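Putative aldolase (PDB 3DXI) is of unsettled function, but its modelled N-terminal domain is a TIM barrel of the HMGL-like family. Local coordinates at residues Asn249-Gly252 against Asn253-Thr256; Gly227-Met231 against Glu232-Thr236. All blocks are in the same frame, centred on the assembly; numbering follows the deposited sequence.

Contact 1 of 2, residues Asn249-Gly252 against Asn253-Thr256; sequences NVLG and NIIT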
# COMPACT_ATOMS: atom_id res chain seq x y z
N ASN A 249 -14.82 14.78 7.18
CA ASN A 249 -16.05 14.93 6.43
C ASN A 249 -15.68 15.49 5.07
O ASN A 249 -16.13 14.98 4.04
CB ASN A 249 -17.03 15.87 7.16
CG ASN A 249 -17.69 15.20 8.36
OD1 ASN A 249 -17.29 14.12 8.79
ND2 ASN A 249 -18.72 15.84 8.91
N VAL A 250 -14.85 16.53 5.07
CA VAL A 250 -14.38 17.15 3.83
C VAL A 250 -13.53 16.16 3.04
O VAL A 250 -13.65 16.06 1.83
CB VAL A 250 -13.53 18.42 4.12
CG1 VAL A 250 -12.84 18.89 2.85
CG2 VAL A 250 -14.42 19.54 4.67
N LEU A 251 -12.66 15.43 3.73
CA LEU A 251 -11.80 14.46 3.07
C LEU A 251 -12.65 13.42 2.33
O LEU A 251 -12.39 13.11 1.17
CB LEU A 251 -10.89 13.77 4.10
CG LEU A 251 -9.76 12.87 3.58
CD1 LEU A 251 -8.92 13.63 2.55
CD2 LEU A 251 -8.89 12.44 4.75
N GLY A 252 -13.68 12.90 2.99
CA GLY A 252 -14.55 11.93 2.36
C GLY A 252 -15.28 12.52 1.17
O GLY A 252 -15.46 11.86 0.14
N ASN A 253 -15.72 13.77 1.29
CA ASN A 253 -16.44 14.41 0.20
C ASN A 253 -15.55 14.67 -1.02
O ASN A 253 -16.00 14.51 -2.15
CB ASN A 253 -17.07 15.73 0.64
CG ASN A 253 -18.19 15.52 1.66
OD1 ASN A 253 -18.81 14.46 1.70
ND2 ASN A 253 -18.44 16.54 2.48
N ILE A 254 -14.30 15.07 -0.80
CA ILE A 254 -13.43 15.34 -1.92
C ILE A 254 -13.03 14.03 -2.61
O ILE A 254 -12.79 13.99 -3.81
CB ILE A 254 -12.17 16.16 -1.50
CG1 ILE A 254 -11.45 16.68 -2.75
CG2 ILE A 254 -11.22 15.32 -0.65
CD1 ILE A 254 -12.32 17.55 -3.65
N ILE A 255 -12.99 12.94 -1.84
CA ILE A 255 -12.67 11.64 -2.42
C ILE A 255 -13.83 11.28 -3.35
O ILE A 255 -13.62 10.82 -4.47
CB ILE A 255 -12.55 10.54 -1.33
CG1 ILE A 255 -11.23 10.70 -0.56
CG2 ILE A 255 -12.67 9.16 -1.96
CD1 ILE A 255 -11.08 9.76 0.61
N THR A 256 -15.05 11.49 -2.86
CA THR A 256 -16.25 11.20 -3.65
C THR A 256 -16.27 12.01 -4.94
O THR A 256 -16.68 11.50 -5.98
CB THR A 256 -17.53 11.51 -2.85
OG1 THR A 256 -17.63 10.62 -1.73
CG2 THR A 256 -18.76 11.34 -3.73

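Contact 2 of 2, residues Gly227-Met231 against Glu232-Thr236; sequences GNLKM and ELLLT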
# COMPACT_ATOMS: atom_id res chain seq x y z
N GLY A 227 0.25 5.45 -9.80
CA GLY A 227 -0.12 6.65 -9.07
C GLY A 227 0.80 7.10 -7.96
O GLY A 227 1.93 6.63 -7.84
N ASN A 228 0.30 8.03 -7.15
CA ASN A 228 1.06 8.61 -6.04
C ASN A 228 0.56 8.17 -4.68
O ASN A 228 -0.37 7.36 -4.56
CB ASN A 228 0.99 10.14 -6.11
CG ASN A 228 1.45 10.69 -7.43
OD1 ASN A 228 0.66 11.24 -8.20
ND2 ASN A 228 2.73 10.55 -7.72
N LEU A 229 1.18 8.70 -3.63
CA LEU A 229 0.75 8.41 -2.28
C LEU A 229 -0.64 9.01 -2.17
O LEU A 229 -0.86 10.13 -2.64
CB LEU A 229 1.68 9.09 -1.27
CG LEU A 229 1.18 9.29 0.16
CD1 LEU A 229 0.84 7.95 0.80
CD2 LEU A 229 2.25 10.00 0.96
N LYS A 230 -1.58 8.28 -1.59
CA LYS A 230 -2.94 8.78 -1.43
C LYS A 230 -2.98 9.79 -0.29
O LYS A 230 -2.68 9.45 0.87
CB LYS A 230 -3.91 7.62 -1.16
CG LYS A 230 -4.01 6.64 -2.33
CD LYS A 230 -5.15 5.65 -2.18
CE LYS A 230 -4.80 4.53 -1.24
NZ LYS A 230 -5.33 3.24 -1.79
N MSE A 231 -3.33 11.03 -0.61
CA MSE A 231 -3.38 12.09 0.38
C MSE A 231 -4.24 11.68 1.57
O MSE A 231 -3.86 11.93 2.72
CB MSE A 231 -3.93 13.38 -0.25
CG MSE A 231 -4.05 14.54 0.73
SE MSE A 231 -2.35 15.09 1.48
CE MSE A 231 -1.78 16.31 0.07
N GLU A 232 -5.38 11.05 1.31
CA GLU A 232 -6.26 10.62 2.39
C GLU A 232 -5.57 9.63 3.32
O GLU A 232 -5.86 9.59 4.52
CB GLU A 232 -7.55 10.00 1.84
CG GLU A 232 -7.33 8.77 0.95
CD GLU A 232 -7.25 9.12 -0.51
OE1 GLU A 232 -6.78 10.24 -0.83
OE2 GLU A 232 -7.65 8.28 -1.35
N LEU A 233 -4.67 8.81 2.78
CA LEU A 233 -3.96 7.83 3.61
C LEU A 233 -2.95 8.56 4.48
O LEU A 233 -2.77 8.22 5.66
CB LEU A 233 -3.25 6.79 2.74
CG LEU A 233 -2.50 5.70 3.51
CD1 LEU A 233 -3.43 5.04 4.52
CD2 LEU A 233 -1.97 4.66 2.54
N LEU A 234 -2.27 9.55 3.91
CA LEU A 234 -1.28 10.33 4.64
C LEU A 234 -1.94 11.04 5.82
O LEU A 234 -1.49 10.92 6.95
CB LEU A 234 -0.63 11.36 3.73
CG LEU A 234 0.36 12.36 4.34
CD1 LEU A 234 1.52 11.63 5.01
CD2 LEU A 234 0.86 13.29 3.24
N LEU A 235 -3.02 11.77 5.54
CA LEU A 235 -3.74 12.52 6.57
C LEU A 235 -4.32 11.63 7.65
O LEU A 235 -4.30 11.97 8.82
CB LEU A 235 -4.86 13.36 5.94
CG LEU A 235 -4.41 14.45 4.96
CD1 LEU A 235 -5.63 15.24 4.50
CD2 LEU A 235 -3.41 15.38 5.63
N THR A 236 -4.87 10.48 7.25
CA THR A 236 -5.42 9.57 8.25
C THR A 236 -4.32 9.11 9.20
O THR A 236 -4.49 9.14 10.42
CB THR A 236 -6.06 8.34 7.59
OG1 THR A 236 -7.24 8.75 6.88
CG2 THR A 236 -6.45 7.31 8.64

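Contact 1 of 2, residues Asn249-Gly252 against Asn253-Thr256
With chi1 at -168°, Ile-254 sends CG1 away from its own backbone N and leaves the methyl CG2 between that N and the carbonyl carbon, where it meets Leu-251 one turn earlier in helix 248-265. CG2 lies 4.3 Å from Leu-251 CD1 and, more closely, 3.1 Å from Leu-251 O. In Ile-255 it is CG1, anti to the carbonyl carbon (chi1 -75°), that folds back, to 3.2 Å from Leu-251 O. The same oxygen accepts the N-H of Ile-255 and is thereby flanked by carbons of both isoleucines. The neighbouring turns follow the usual i to i+4 pattern, Asn-253 N to Asn-249 O, Ile-254 N to Val-250 O at 2.9 Å, and Thr-256 N to Gly-252 O at 3.1 Å. The amide of Asn-249 faces the second subunit, where Asn-298 N of that subunit donates to OD1. The helix lies in the outer layer of the barrel, with Val-250 and Ile-254 on helix 23-34, and with Leu-251 and Ile-255 on helix 231-241 and also touching Leu-271 of the second subunit.

Contact 2 of 2, residues Gly227-Met231 against Glu232-Thr236
Lys-230 and Glu-232 meet at the N-terminus of helix 231-241, the helix that follows the last strand of this eight-stranded TIM barrel, with Lys-230 in the N-cap position. Their side chains pass each other at a slant. The carboxylate of Glu-232 lies alongside the aliphatic part of the lysine, with Glu-232 CD 3.7 Å from Lys-230 CB. Lys-230 NZ and Glu-232 OE2 stay 5.6 Å apart, which makes no salt bridge and probably leaves only a weak attraction between the opposite charges. Glu-232 reaches back because its chi1 of 60° sets CG between the backbone N and the carbonyl carbon, and a bend at chi2 swings the carboxylate toward the start of the helix. There OE1 accepts a hydrogen bond from Thr-220 N, which ties the buried acid to the loop after strand 214-217.

Selenomethionine Met-231 takes a different course, its bent chain carrying SE to the side of the helix where Leu-234 and Leu-235 project. SE sits 4.1 Å from Leu-234 CD2 and equally far from Leu-235 CG; the Met-231 side chain crosses both leucines at an angle and also packs on Ile-5 of strand 4-7. Leu-229, still in the loop, adds its CD2 against Leu-234 CB, and helix 200-209 lies over both. The first turn closes on Lys-230 O, which accepts from Leu-234 N and more weakly from Leu-233 N; in the next, Leu-235 N points almost straight at Met-231 O, 2.9 Å away with an N-H...O angle of 176°.

Contacts 2 and 1 follow in series along the chain, on the consecutive helices 231-241 and 248-265, and their centres lie about 13 Å apart. They illustrate how neighbouring helices outside a barrel pack through residues three or four apart on one face of each: Glu-232 CB is 3.7 Å from Ile-255 CD1 and 3.9 Å from Leu-251 CD1, while Leu-251 CD1 also reaches Leu-235 CD1 at 4.1 Å. Glu-232, a member of contact 2, is thus also part of the inter-helix packing. Contact 2 is the more buried of the two and lies nearer the centre of the chain. Both touch the second subunit, and Thr-236 of contact 2 shares Leu-271 of that subunit with contact 1.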